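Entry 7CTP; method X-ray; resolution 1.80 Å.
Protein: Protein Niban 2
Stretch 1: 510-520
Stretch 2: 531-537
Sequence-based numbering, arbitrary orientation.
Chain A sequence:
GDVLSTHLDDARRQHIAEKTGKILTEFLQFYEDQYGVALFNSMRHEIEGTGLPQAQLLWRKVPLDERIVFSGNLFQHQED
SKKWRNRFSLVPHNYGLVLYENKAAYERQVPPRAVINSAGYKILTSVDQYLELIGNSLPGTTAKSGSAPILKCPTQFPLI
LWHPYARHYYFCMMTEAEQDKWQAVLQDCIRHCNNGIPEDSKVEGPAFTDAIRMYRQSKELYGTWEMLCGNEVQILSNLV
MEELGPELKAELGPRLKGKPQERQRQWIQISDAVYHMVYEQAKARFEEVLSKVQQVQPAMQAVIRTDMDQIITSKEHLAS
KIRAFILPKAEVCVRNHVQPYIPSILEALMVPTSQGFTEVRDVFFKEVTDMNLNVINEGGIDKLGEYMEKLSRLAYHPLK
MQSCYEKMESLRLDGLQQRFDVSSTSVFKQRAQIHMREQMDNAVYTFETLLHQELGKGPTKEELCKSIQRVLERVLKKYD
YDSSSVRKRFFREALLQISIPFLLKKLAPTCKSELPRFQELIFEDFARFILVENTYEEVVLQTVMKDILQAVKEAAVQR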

ATOM      1  N   THR A 510     -12.043  25.214 -15.179  1.00 27.57           N
ATOM      2  CA  THR A 510     -11.430  25.790 -16.370  1.00 30.27           C
ATOM      3  C   THR A 510     -11.270  24.743 -17.465  1.00 32.80           C
ATOM      4  O   THR A 510     -11.560  25.008 -18.638  1.00 33.85           O
ATOM      5  CB  THR A 510     -10.077  26.410 -16.014  1.00 35.32           C
ATOM      6  OG1 THR A 510     -10.269  27.473 -15.068  1.00 34.78           O
ATOM      7  CG2 THR A 510      -9.398  26.970 -17.252  1.00 38.22           C
ATOM      8  N   CYS A 511     -10.841  23.537 -17.095  1.00 30.97           N
ATOM      9  CA  CYS A 511     -10.268  22.580 -18.043  1.00 32.14           C
ATOM     10  C   CYS A 511     -11.205  21.471 -18.497  1.00 40.13           C
ATOM     11  O   CYS A 511     -11.128  21.059 -19.659  1.00 36.86           O
ATOM     12  CB  CYS A 511      -9.026  21.917 -17.444  1.00 30.00           C
ATOM     13  SG  CYS A 511      -7.678  23.022 -17.160  1.00 39.67           S
ATOM     14  N   LYS A 512     -12.047  20.934 -17.606  1.00 43.70           N
ATOM     15  CA  LYS A 512     -12.678  19.646 -17.894  1.00 47.13           C
ATOM     16  C   LYS A 512     -13.542  19.715 -19.145  1.00 49.85           C
ATOM     17  O   LYS A 512     -13.621  18.744 -19.908  1.00 51.60           O
ATOM     18  CB  LYS A 512     -13.501  19.158 -16.699  1.00 46.87           C
ATOM     19  CG  LYS A 512     -14.062  17.744 -16.912  1.00 59.07           C
ATOM     20  CD  LYS A 512     -14.470  17.039 -15.616  1.00 61.72           C
ATOM     21  CE  LYS A 512     -14.762  18.008 -14.480  1.00 54.58           C
ATOM     22  NZ  LYS A 512     -14.642  17.358 -13.133  1.00 71.64           N
ATOM     23  N   SER A 513     -14.176  20.862 -19.385  1.00 41.57           N
ATOM     24  CA  SER A 513     -14.991  21.008 -20.586  1.00 41.17           C
ATOM     25  C   SER A 513     -14.139  21.250 -21.824  1.00 41.76           C
ATOM     26  O   SER A 513     -14.577  20.958 -22.943  1.00 45.75           O
ATOM     27  CB  SER A 513     -15.984  22.155 -20.409  1.00 48.91           C
ATOM     28  OG  SER A 513     -15.293  23.383 -20.245  1.00 62.15           O
ATOM     29  N   GLU A 514     -12.926  21.767 -21.648  1.00 40.83           N
ATOM     30  CA  GLU A 514     -12.111  22.265 -22.750  1.00 46.82           C
ATOM     31  C   GLU A 514     -11.084  21.261 -23.257  1.00 49.53           C
ATOM     32  O   GLU A 514     -10.762  21.272 -24.450  1.00 36.38           O
ATOM     33  CB  GLU A 514     -11.381  23.539 -22.319  1.00 41.83           C
ATOM     34  CG  GLU A 514     -12.291  24.727 -22.054  1.00 49.39           C
ATOM     35  CD  GLU A 514     -13.175  25.056 -23.239  1.00 56.10           C
ATOM     36  OE1 GLU A 514     -12.650  25.144 -24.370  1.00 55.89           O
ATOM     37  OE2 GLU A 514     -14.397  25.226 -23.034  1.00 64.53           O
ATOM     38  N   LEU A 515     -10.566  20.406 -22.374  1.00 35.45           N
ATOM     39  CA  LEU A 515      -9.523  19.456 -22.760  1.00 37.45           C
ATOM     40  C   LEU A 515      -9.870  18.585 -23.964  1.00 33.90           C
ATOM     41  O   LEU A 515      -8.971  18.351 -24.795  1.00 37.28           O
ATOM     42  CB  LEU A 515      -9.172  18.568 -21.558  1.00 42.14           C
ATOM     43  CG  LEU A 515      -8.417  19.235 -20.415  1.00 41.26           C
ATOM     44  CD1 LEU A 515      -8.202  18.231 -19.294  1.00 40.78           C
ATOM     45  CD2 LEU A 515      -7.091  19.799 -20.907  1.00 40.86           C
ATOM     46  N   PRO A 516     -11.092  18.063 -24.127  1.00 36.21           N
ATOM     47  CA  PRO A 516     -11.354  17.206 -25.295  1.00 32.35           C
ATOM     48  C   PRO A 516     -11.085  17.883 -26.628  1.00 42.37           C
ATOM     49  O   PRO A 516     -10.847  17.184 -27.624  1.00 38.58           O
ATOM     50  CB  PRO A 516     -12.837  16.841 -25.137  1.00 40.62           C
ATOM     51  CG  PRO A 516     -13.055  16.885 -23.659  1.00 43.39           C
ATOM     52  CD  PRO A 516     -12.234  18.042 -23.187  1.00 42.06           C
ATOM     53  N   ARG A 517     -11.089  19.216 -26.680  1.00 36.55           N
ATOM     54  CA  ARG A 517     -10.800  19.905 -27.935  1.00 35.12           C
ATOM     55  C   ARG A 517      -9.374  19.660 -28.409  1.00 36.22           C
ATOM     56  O   ARG A 517      -9.093  19.828 -29.601  1.00 42.59           O
ATOM     57  CB  ARG A 517     -11.072  21.409 -27.781  1.00 39.15           C
ATOM     58  CG  ARG A 517      -9.851  22.249 -27.418  1.00 54.26           C
ATOM     59  CD  ARG A 517     -10.235  23.614 -26.835  1.00 48.21           C
ATOM     60  NE  ARG A 517      -9.065  24.478 -26.676  1.00 54.10           N
ATOM     61  CZ  ARG A 517      -8.984  25.499 -25.826  1.00 53.79           C
ATOM     62  NH1 ARG A 517     -10.009  25.803 -25.037  1.00 60.15           N
ATOM     63  NH2 ARG A 517      -7.873  26.220 -25.767  1.00 55.30           N
ATOM     64  N   PHE A 518      -8.476  19.241 -27.513  1.00 36.13           N
ATOM     65  CA  PHE A 518      -7.095  18.951 -27.880  1.00 32.34           C
ATOM     66  C   PHE A 518      -6.904  17.551 -28.453  1.00 27.76           C
ATOM     67  O   PHE A 518      -5.790  17.237 -28.879  1.00 29.04           O
ATOM     68  CB  PHE A 518      -6.160  19.090 -26.674  1.00 31.74           C
ATOM     69  CG  PHE A 518      -6.054  20.492 -26.118  1.00 39.74           C
ATOM     70  CD1 PHE A 518      -5.295  21.457 -26.761  1.00 42.08           C
ATOM     71  CD2 PHE A 518      -6.689  20.830 -24.932  1.00 37.41           C
ATOM     72  CE1 PHE A 518      -5.183  22.740 -26.243  1.00 47.43           C
ATOM     73  CE2 PHE A 518      -6.583  22.112 -24.410  1.00 38.63           C
ATOM     74  CZ  PHE A 518      -5.830  23.067 -25.068  1.00 40.53           C
ATOM     75  N   GLN A 519      -7.937  16.699 -28.434  1.00 29.71           N
ATOM     76  CA  GLN A 519      -7.774  15.336 -28.934  1.00 27.39           C
ATOM     77  C   GLN A 519      -7.333  15.332 -30.387  1.00 32.15           C
ATOM     78  O   GLN A 519      -6.546  14.474 -30.803  1.00 31.92           O
ATOM     79  CB  GLN A 519      -9.068  14.545 -28.791  1.00 30.31           C
ATOM     80  CG  GLN A 519      -8.919  13.081 -29.217  1.00 30.31           C
ATOM     81  CD  GLN A 519      -8.055  12.296 -28.264  1.00 32.72           C
ATOM     82  OE1 GLN A 519      -8.144  12.471 -27.048  1.00 34.03           O
ATOM     83  NE2 GLN A 519      -7.211  11.418 -28.805  1.00 32.74           N
ATOM     84  N   GLU A 520      -7.830  16.290 -31.174  1.00 27.05           N
ATOM     85  CA  GLU A 520      -7.580  16.310 -32.610  1.00 30.98           C
ATOM     86  C   GLU A 520      -6.111  16.497 -32.957  1.00 33.97           C
ATOM     87  O   GLU A 520      -5.740  16.298 -34.117  1.00 30.24           O
ATOM     88  CB  GLU A 520      -8.421  17.415 -33.254  1.00 38.69           C
ATOM     89  CG  GLU A 520      -8.096  18.804 -32.737  1.00 39.25           C
ATOM     90  CD  GLU A 520      -8.855  19.895 -33.467  1.00 50.39           C
ATOM     91  OE1 GLU A 520      -8.540  21.084 -33.241  1.00 49.76           O
ATOM     92  OE2 GLU A 520      -9.766  19.560 -34.254  1.00 49.12           O
ATOM     93  N   LEU A 531      -2.312  10.537 -24.185  1.00 23.27           N
ATOM     94  CA  LEU A 531      -3.652  10.900 -23.742  1.00 24.58           C
ATOM     95  C   LEU A 531      -3.686  12.380 -23.382  1.00 19.83           C
ATOM     96  O   LEU A 531      -2.773  12.876 -22.717  1.00 25.32           O
ATOM     97  CB  LEU A 531      -4.064  10.072 -22.517  1.00 26.04           C
ATOM     98  CG  LEU A 531      -4.338   8.592 -22.778  1.00 31.76           C
ATOM     99  CD1 LEU A 531      -4.485   7.818 -21.470  1.00 28.97           C
ATOM    100  CD2 LEU A 531      -5.588   8.450 -23.622  1.00 33.50           C
ATOM    101  N   VAL A 532      -4.738  13.076 -23.820  1.00 24.51           N
ATOM    102  CA  VAL A 532      -4.895  14.489 -23.459  1.00 24.97           C
ATOM    103  C   VAL A 532      -4.801  14.655 -21.951  1.00 28.35           C
ATOM    104  O   VAL A 532      -4.076  15.518 -21.437  1.00 28.96           O
ATOM    105  CB  VAL A 532      -6.229  15.040 -23.989  1.00 22.73           C
ATOM    106  CG1 VAL A 532      -6.507  16.408 -23.375  1.00 29.97           C
ATOM    107  CG2 VAL A 532      -6.213  15.135 -25.506  1.00 29.27           C
ATOM    108  N   GLU A 533      -5.520  13.811 -21.216  1.00 26.36           N
ATOM    109  CA  GLU A 533      -5.577  13.972 -19.770  1.00 28.32           C
ATOM    110  C   GLU A 533      -4.207  13.790 -19.125  1.00 27.64           C
ATOM    111  O   GLU A 533      -3.808  14.584 -18.267  1.00 26.55           O
ATOM    112  CB  GLU A 533      -6.577  12.992 -19.180  1.00 35.17           C
ATOM    113  CG  GLU A 533      -6.829  13.238 -17.722  1.00 39.70           C
ATOM    114  CD  GLU A 533      -7.748  14.413 -17.446  1.00 47.84           C
ATOM    115  OE1 GLU A 533      -8.592  14.730 -18.312  1.00 54.05           O
ATOM    116  OE2 GLU A 533      -7.630  15.003 -16.346  1.00 58.66           O
ATOM    117  N   ASN A 534      -3.473  12.739 -19.515  1.00 24.55           N
ATOM    118  CA  ASN A 534      -2.161  12.486 -18.928  1.00 26.49           C
ATOM    119  C   ASN A 534      -1.170  13.590 -19.274  1.00 23.04           C
ATOM    120  O   ASN A 534      -0.333  13.968 -18.446  1.00 28.55           O
ATOM    121  CB  ASN A 534      -1.607  11.146 -19.412  1.00 27.37           C
ATOM    122  CG  ASN A 534      -2.318   9.968 -18.800  1.00 30.86           C
ATOM    123  OD1 ASN A 534      -3.541   9.864 -18.874  1.00 38.45           O
ATOM    124  ND2 ASN A 534      -1.554   9.070 -18.178  1.00 31.90           N
ATOM    125  N   THR A 535      -1.222  14.080 -20.510  1.00 26.03           N
ATOM    126  CA  THR A 535      -0.341  15.168 -20.914  1.00 25.68           C
ATOM    127  C   THR A 535      -0.656  16.432 -20.123  1.00 24.81           C
ATOM    128  O   THR A 535       0.248  17.107 -19.609  1.00 28.58           O
ATOM    129  CB  THR A 535      -0.477  15.408 -22.414  1.00 34.57           C
ATOM    130  OG1 THR A 535      -0.172  14.190 -23.118  1.00 29.22           O
ATOM    131  CG2 THR A 535       0.486  16.503 -22.869  1.00 29.67           C
ATOM    132  N   TYR A 536      -1.945  16.743 -19.989  1.00 25.47           N
ATOM    133  CA  TYR A 536      -2.377  17.862 -19.155  1.00 27.82           C
ATOM    134  C   TYR A 536      -1.881  17.713 -17.719  1.00 28.25           C
ATOM    135  O   TYR A 536      -1.357  18.663 -17.126  1.00 27.03           O
ATOM    136  CB  TYR A 536      -3.900  17.962 -19.206  1.00 24.33           C
ATOM    137  CG  TYR A 536      -4.528  18.772 -18.083  1.00 23.01           C
ATOM    138  CD1 TYR A 536      -4.341  20.147 -18.004  1.00 28.93           C
ATOM    139  CD2 TYR A 536      -5.337  18.163 -17.131  1.00 25.44           C
ATOM    140  CE1 TYR A 536      -4.930  20.893 -16.993  1.00 31.95           C
ATOM    141  CE2 TYR A 536      -5.932  18.900 -16.115  1.00 26.85           C
ATOM    142  CZ  TYR A 536      -5.724  20.264 -16.053  1.00 28.40           C
ATOM    143  OH  TYR A 536      -6.318  20.995 -15.043  1.00 32.39           O
ATOM    144  N   GLU A 537      -2.025  16.517 -17.143  1.00 26.02           N
ATOM    145  CA  GLU A 537      -1.574  16.320 -15.769  1.00 25.65           C
ATOM    146  C   GLU A 537      -0.061  16.467 -15.651  1.00 29.58           C
ATOM    147  O   GLU A 537       0.440  16.942 -14.625  1.00 26.49           O
ATOM    148  CB  GLU A 537      -2.039  14.960 -15.246  1.00 29.14           C
ATOM    149  CG  GLU A 537      -3.551  14.876 -15.103  1.00 28.67           C
ATOM    150  CD  GLU A 537      -4.017  13.636 -14.370  1.00 32.25           C
ATOM    151  OE1 GLU A 537      -3.162  12.858 -13.888  1.00 38.65           O
ATOM    152  OE2 GLU A 537      -5.253  13.456 -14.269  1.00 35.01           O
TER
HETATM  153  O   HOH W   1      -6.716  11.438 -25.148  1.00 25.92           O

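The contact between the two stretches is mainly apolar, and it buries 338 Å² counting both sides. Leu515, Val532 and Tyr536 give up the most surface. All three point their CA-to-CB bonds toward the opposing stretch. Val532 and Tyr536 are four residues apart, so they lie one helical turn from each other.

Leu515 packs against both of them. Leu515 CB lies 3.9 Å from Val532 CG1, and Leu515 CD1 lies 3.6 Å from Tyr536 CD2. The other methyl of Val532 meets Phe518, with Phe518 CB 4.1 Å from Val532 CG2. Phe518 takes part through the base of its side chain, because the end of the side chain leads away.

Two contacts involve the aromatic ring of Tyr536. Leu515 CD1 sits over one face, 4.0 Å from the centroid of the Tyr536 ring and 27° off the normal, which makes a CH-pi contact. Cys511 SG approaches obliquely, 4.3 Å from the centroid of the Tyr536 ring and 53° off the normal. Cys511 SG is also 3.5 Å from Tyr536 CE1 and 3.2 Å from Tyr536 OH.

Polar linkage runs through water 1. The water donates to Gln519 OE1 at 2.6 Å and accepts from Val532 N at 2.9 Å. Val532 is the first residue of its helix, so its backbone NH has no preceding turn to supply an acceptor. Gln519 OE1 also touches Val532 CG2 at 3.6 Å.

Hydrogen bonds within each stretch support the local shape. Phe518 N donates to Leu515 O at 2.9 Å, while Val532 CG1 packs 3.4 Å from that same Leu515 O. Leu531 is the N-cap residue. Leu531 O accepts from Thr535 N at 3.0 Å and from Thr535 OG1 at 2.9 Å. Away from the contact, Arg517 NH1 forms a salt bridge with Glu514 OE1 at 2.8 Å.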